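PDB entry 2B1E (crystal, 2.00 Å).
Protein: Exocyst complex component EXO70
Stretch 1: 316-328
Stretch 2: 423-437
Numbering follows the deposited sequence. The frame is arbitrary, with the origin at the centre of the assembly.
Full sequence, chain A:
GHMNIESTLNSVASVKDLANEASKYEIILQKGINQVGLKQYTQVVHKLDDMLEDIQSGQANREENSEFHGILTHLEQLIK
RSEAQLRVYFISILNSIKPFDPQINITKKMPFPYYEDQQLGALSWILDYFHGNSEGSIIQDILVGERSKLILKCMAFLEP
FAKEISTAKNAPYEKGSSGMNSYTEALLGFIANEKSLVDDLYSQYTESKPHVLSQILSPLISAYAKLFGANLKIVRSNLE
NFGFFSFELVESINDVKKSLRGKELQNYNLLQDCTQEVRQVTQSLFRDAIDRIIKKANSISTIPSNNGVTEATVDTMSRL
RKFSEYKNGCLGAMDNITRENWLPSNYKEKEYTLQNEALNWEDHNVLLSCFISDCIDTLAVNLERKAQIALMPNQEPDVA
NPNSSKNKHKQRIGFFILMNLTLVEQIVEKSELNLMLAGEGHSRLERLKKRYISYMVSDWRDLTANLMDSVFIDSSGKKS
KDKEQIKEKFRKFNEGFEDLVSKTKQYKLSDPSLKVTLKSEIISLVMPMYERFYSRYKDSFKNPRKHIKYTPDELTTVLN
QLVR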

# COMPACT_ATOMS: atom_id res chain seq x y z
N THR A 316 -7.47 -3.70 17.26
CA THR A 316 -8.06 -3.29 15.99
C THR A 316 -7.75 -1.83 15.63
O THR A 316 -7.44 -1.53 14.47
CB THR A 316 -9.59 -3.49 15.99
OG1 THR A 316 -9.88 -4.88 16.17
CG2 THR A 316 -10.19 -3.05 14.66
N MET A 317 -7.83 -0.93 16.59
CA MET A 317 -7.57 0.48 16.29
C MET A 317 -6.08 0.75 16.08
O MET A 317 -5.71 1.57 15.23
CB MET A 317 -8.14 1.38 17.38
CG MET A 317 -9.67 1.33 17.46
SD MET A 317 -10.50 1.50 15.86
CE MET A 317 -10.80 -0.12 15.45
N SER A 318 -5.22 0.07 16.83
CA SER A 318 -3.79 0.26 16.67
C SER A 318 -3.47 -0.13 15.22
O SER A 318 -2.72 0.56 14.53
CB SER A 318 -3.02 -0.64 17.63
OG SER A 318 -1.62 -0.44 17.50
N ARG A 319 -4.05 -1.24 14.79
CA ARG A 319 -3.85 -1.74 13.43
C ARG A 319 -4.30 -0.72 12.40
O ARG A 319 -3.56 -0.38 11.47
CB ARG A 319 -4.61 -3.06 13.25
CG ARG A 319 -4.60 -3.62 11.83
CD ARG A 319 -3.20 -3.96 11.34
NE ARG A 319 -2.53 -4.95 12.17
CZ ARG A 319 -1.33 -5.46 11.90
NH1 ARG A 319 -0.68 -5.08 10.81
NH2 ARG A 319 -0.78 -6.36 12.71
N LEU A 320 -5.53 -0.22 12.55
CA LEU A 320 -6.06 0.78 11.63
C LEU A 320 -5.20 2.04 11.72
O LEU A 320 -5.00 2.75 10.73
CB LEU A 320 -7.52 1.11 11.96
CG LEU A 320 -8.54 -0.01 11.73
CD1 LEU A 320 -9.93 0.47 12.13
CD2 LEU A 320 -8.52 -0.42 10.26
N ARG A 321 -4.70 2.31 12.92
CA ARG A 321 -3.86 3.47 13.19
C ARG A 321 -2.58 3.38 12.38
O ARG A 321 -2.05 4.40 11.92
CB ARG A 321 -3.52 3.54 14.68
CG ARG A 321 -2.73 4.78 15.11
CD ARG A 321 -3.53 6.04 14.88
NE ARG A 321 -3.08 7.15 15.73
CZ ARG A 321 -2.03 7.93 15.48
NH1 ARG A 321 -1.28 7.73 14.40
NH2 ARG A 321 -1.72 8.90 16.33
N LYS A 322 -2.08 2.17 12.20
CA LYS A 322 -0.86 1.96 11.43
C LYS A 322 -1.17 2.05 9.94
O LYS A 322 -0.37 2.57 9.16
CB LYS A 322 -0.24 0.60 11.77
CG LYS A 322 0.03 0.40 13.26
CD LYS A 322 0.70 -0.94 13.53
CE LYS A 322 0.73 -1.26 15.02
NZ LYS A 322 1.37 -0.18 15.82
N PHE A 323 -2.34 1.56 9.57
CA PHE A 323 -2.80 1.60 8.18
C PHE A 323 -2.86 3.05 7.72
O PHE A 323 -2.44 3.38 6.61
CB PHE A 323 -4.19 0.98 8.07
CG PHE A 323 -4.20 -0.45 7.61
CD1 PHE A 323 -4.10 -0.76 6.26
CD2 PHE A 323 -4.34 -1.48 8.53
CE1 PHE A 323 -4.13 -2.08 5.83
CE2 PHE A 323 -4.38 -2.81 8.11
CZ PHE A 323 -4.27 -3.11 6.76
N SER A 324 -3.37 3.92 8.59
CA SER A 324 -3.51 5.34 8.29
C SER A 324 -2.18 6.08 8.17
O SER A 324 -2.14 7.19 7.66
CB SER A 324 -4.37 6.03 9.36
OG SER A 324 -3.66 6.15 10.59
N GLU A 325 -1.10 5.48 8.66
CA GLU A 325 0.20 6.12 8.58
C GLU A 325 0.78 5.91 7.18
O GLU A 325 1.79 6.52 6.81
CB GLU A 325 1.15 5.54 9.64
CG GLU A 325 0.65 5.75 11.07
CD GLU A 325 1.63 5.23 12.11
OE1 GLU A 325 2.11 4.09 11.97
OE2 GLU A 325 1.89 5.96 13.09
N TYR A 326 0.13 5.05 6.41
CA TYR A 326 0.53 4.74 5.04
C TYR A 326 -0.62 5.12 4.12
O TYR A 326 -1.12 4.30 3.36
CB TYR A 326 0.83 3.25 4.89
CG TYR A 326 2.14 2.80 5.51
CD1 TYR A 326 3.26 2.56 4.72
CD2 TYR A 326 2.25 2.61 6.89
CE1 TYR A 326 4.46 2.12 5.28
CE2 TYR A 326 3.45 2.18 7.46
CZ TYR A 326 4.55 1.94 6.65
OH TYR A 326 5.74 1.51 7.22
N LYS A 327 -1.03 6.39 4.19
CA LYS A 327 -2.12 6.88 3.36
C LYS A 327 -1.91 6.55 1.89
O LYS A 327 -2.76 5.94 1.25
CB LYS A 327 -2.28 8.39 3.54
CG LYS A 327 -3.30 9.01 2.59
CD LYS A 327 -3.42 10.51 2.79
CE LYS A 327 -4.18 11.14 1.64
NZ LYS A 327 -5.49 10.48 1.40
N ASN A 328 -0.76 6.95 1.36
CA ASN A 328 -0.43 6.71 -0.05
C ASN A 328 -0.53 5.24 -0.45
O ASN A 328 -1.18 4.90 -1.44
CB ASN A 328 0.97 7.25 -0.35
CG ASN A 328 1.08 8.75 -0.14
OD1 ASN A 328 0.31 9.52 -0.72
ND2 ASN A 328 2.03 9.17 0.68
N LEU A 423 -13.57 4.41 22.49
CA LEU A 423 -12.14 4.40 22.21
C LEU A 423 -11.97 4.47 20.70
O LEU A 423 -11.08 5.16 20.20
CB LEU A 423 -11.47 3.14 22.76
CG LEU A 423 -9.99 3.01 22.34
CD1 LEU A 423 -9.21 4.21 22.85
CD2 LEU A 423 -9.40 1.73 22.87
N VAL A 424 -12.83 3.78 19.96
CA VAL A 424 -12.75 3.80 18.50
C VAL A 424 -12.79 5.23 17.95
O VAL A 424 -11.99 5.60 17.09
CB VAL A 424 -13.91 3.01 17.85
CG1 VAL A 424 -13.97 3.30 16.35
CG2 VAL A 424 -13.71 1.53 18.09
N GLU A 425 -13.73 6.02 18.46
CA GLU A 425 -13.87 7.40 18.01
C GLU A 425 -12.71 8.30 18.45
O GLU A 425 -12.33 9.23 17.74
CB GLU A 425 -15.20 7.97 18.51
CG GLU A 425 -15.41 9.43 18.16
CD GLU A 425 -16.88 9.77 18.03
OE1 GLU A 425 -17.67 9.38 18.92
OE2 GLU A 425 -17.24 10.43 17.04
N GLN A 426 -12.14 8.00 19.62
CA GLN A 426 -11.02 8.77 20.14
C GLN A 426 -9.78 8.57 19.27
O GLN A 426 -9.06 9.53 18.96
CB GLN A 426 -10.72 8.36 21.58
CG GLN A 426 -11.88 8.59 22.53
CD GLN A 426 -11.57 8.17 23.95
OE1 GLN A 426 -10.99 7.11 24.18
NE2 GLN A 426 -11.97 9.00 24.91
N ILE A 427 -9.54 7.33 18.88
CA ILE A 427 -8.37 7.00 18.06
C ILE A 427 -8.53 7.49 16.62
O ILE A 427 -7.54 7.72 15.93
CB ILE A 427 -8.09 5.49 18.09
CG1 ILE A 427 -7.52 5.12 19.47
CG2 ILE A 427 -7.13 5.09 16.98
CD1 ILE A 427 -7.28 3.66 19.67
N VAL A 428 -9.77 7.66 16.18
CA VAL A 428 -10.03 8.16 14.84
C VAL A 428 -9.76 9.67 14.84
O VAL A 428 -9.09 10.20 13.96
CB VAL A 428 -11.50 7.93 14.41
CG1 VAL A 428 -11.84 8.80 13.21
CG2 VAL A 428 -11.70 6.46 14.05
N GLU A 429 -10.27 10.34 15.87
CA GLU A 429 -10.13 11.78 16.04
C GLU A 429 -8.69 12.27 16.20
O GLU A 429 -8.40 13.44 15.95
CB GLU A 429 -10.94 12.21 17.27
CG GLU A 429 -10.88 13.69 17.60
CD GLU A 429 -11.62 14.02 18.89
OE1 GLU A 429 -12.81 13.66 19.00
OE2 GLU A 429 -11.01 14.64 19.79
N LYS A 430 -7.79 11.38 16.61
CA LYS A 430 -6.40 11.75 16.82
C LYS A 430 -5.44 11.24 15.77
O LYS A 430 -4.23 11.33 15.94
CB LYS A 430 -5.94 11.25 18.19
CG LYS A 430 -6.79 11.76 19.32
CD LYS A 430 -6.79 10.80 20.50
CE LYS A 430 -7.84 11.22 21.51
NZ LYS A 430 -9.12 11.54 20.83
N SER A 431 -5.97 10.70 14.68
CA SER A 431 -5.12 10.18 13.62
C SER A 431 -5.59 10.56 12.23
O SER A 431 -6.58 11.26 12.07
CB SER A 431 -5.05 8.65 13.72
OG SER A 431 -6.32 8.07 13.51
N GLU A 432 -4.85 10.09 11.23
CA GLU A 432 -5.17 10.37 9.84
C GLU A 432 -6.53 9.75 9.52
O GLU A 432 -7.17 10.11 8.53
CB GLU A 432 -4.10 9.77 8.92
CG GLU A 432 -4.18 10.26 7.49
CD GLU A 432 -3.71 11.70 7.34
OE1 GLU A 432 -2.51 11.96 7.52
OE2 GLU A 432 -4.55 12.58 7.05
N LEU A 433 -6.96 8.82 10.35
CA LEU A 433 -8.23 8.15 10.15
C LEU A 433 -9.36 9.17 10.06
O LEU A 433 -10.28 9.02 9.25
CB LEU A 433 -8.51 7.15 11.28
CG LEU A 433 -7.61 5.91 11.30
CD1 LEU A 433 -7.90 5.08 12.55
CD2 LEU A 433 -7.84 5.09 10.02
N ASN A 434 -9.29 10.21 10.88
CA ASN A 434 -10.31 11.24 10.90
C ASN A 434 -10.55 11.85 9.52
O ASN A 434 -11.70 12.05 9.11
CB ASN A 434 -9.93 12.34 11.90
CG ASN A 434 -11.11 13.22 12.28
OD1 ASN A 434 -12.24 12.73 12.39
ND2 ASN A 434 -10.86 14.50 12.51
N LEU A 435 -9.47 12.13 8.81
CA LEU A 435 -9.57 12.72 7.48
C LEU A 435 -9.96 11.71 6.41
O LEU A 435 -10.58 12.08 5.41
CB LEU A 435 -8.25 13.38 7.09
CG LEU A 435 -7.79 14.51 8.02
CD1 LEU A 435 -6.53 15.14 7.46
CD2 LEU A 435 -8.89 15.55 8.14
N MET A 436 -9.61 10.45 6.61
CA MET A 436 -9.93 9.42 5.64
C MET A 436 -11.42 9.05 5.66
O MET A 436 -11.97 8.64 4.64
CB MET A 436 -9.09 8.16 5.89
CG MET A 436 -7.60 8.44 6.03
SD MET A 436 -6.61 6.95 6.27
CE MET A 436 -5.71 6.87 4.73
N LEU A 437 -12.06 9.22 6.81
CA LEU A 437 -13.48 8.90 6.96
C LEU A 437 -14.36 10.09 6.60
O LEU A 437 -15.59 10.00 6.62
CB LEU A 437 -13.78 8.46 8.39
CG LEU A 437 -13.21 7.09 8.79
CD1 LEU A 437 -13.27 6.92 10.30
CD2 LEU A 437 -13.99 6.00 8.08

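Two stretches of the EXO70 chain, whose touching residues are at least 106 apart in sequence, lie side by side and bury 596 Å² between them. Helix 316-323 and helix 423-429 run in nearly the same direction, at 18°, with axes 10.2 Å apart at closest approach. No hydrogen bond crosses the contact, so packing, largely by side chains, holds the stretches against each other. The register runs from Met317 beside Val424, through Arg321 beside Ser431, to Ser324 beside Glu432, where the CA atoms of Ser324 and Glu432 come to 5.5 Å, the tightest of the three pairs. The small side chain of Ser324 suits this close approach.

At the upstream end Met317 is the main bump. Its CA-to-CB bond points toward the second stretch, and the side chain lies between Val424 and Ile427: Met317 SD is 3.9 Å from Val424 CG2, while Met317 CB meets Ile427 CD1 at a snug 3.3 Å. Ile427, extended with chi1 m and chi2 t, points back toward the first helix, so the two apolar side chains interlock.

One turn on, Arg321 leaves its helix sideways and bends its end back over the partner. Arg321 NE lies 3.2 Å from Ser431 CB, which covers one face of the guanidinium. Arg321 NH2 comes within 3.5 Å of Lys430 O, just after the helix, without a hydrogen bond. A long salt bridge within the stretch, Arg321 NH1 to Glu325 OE2 at 3.9 Å, also engages the group.

Ser431 lies in the turn between the second stretch's helices. Ser431 OG donates to Ile427 O at 2.7 Å and accepts a weak capping bond from Leu433 N at 3.3 Å, so its polar end is occupied within its own stretch while CB faces Arg321. Ser324 behaves similarly: Ser324 OG donates to Arg321 O at 2.7 Å, leaving its CB to pack against carbon and sulfur.

Ser324 CB sits among three neighbours, at 3.8 Å from Glu432 CB, 3.7 Å from Leu433 CD2 and 3.9 Å from Met436 SD. Leu433 starts sideways, but its end reaches the first stretch: Leu433 CD1 touches Leu320 CB at 4.0 Å, and Leu433 CD2 lies 3.7 Å from Leu320 O. The leucine thus fills the hollow between Leu320 and Ser324.

Met436 closes the downstream end. Met436 CE reaches past Ser324 to Lys327, 3.8 Å from Lys327 CA and 3.9 Å from Lys327 CG, so the methyl packs on the aliphatic base of a charged side chain.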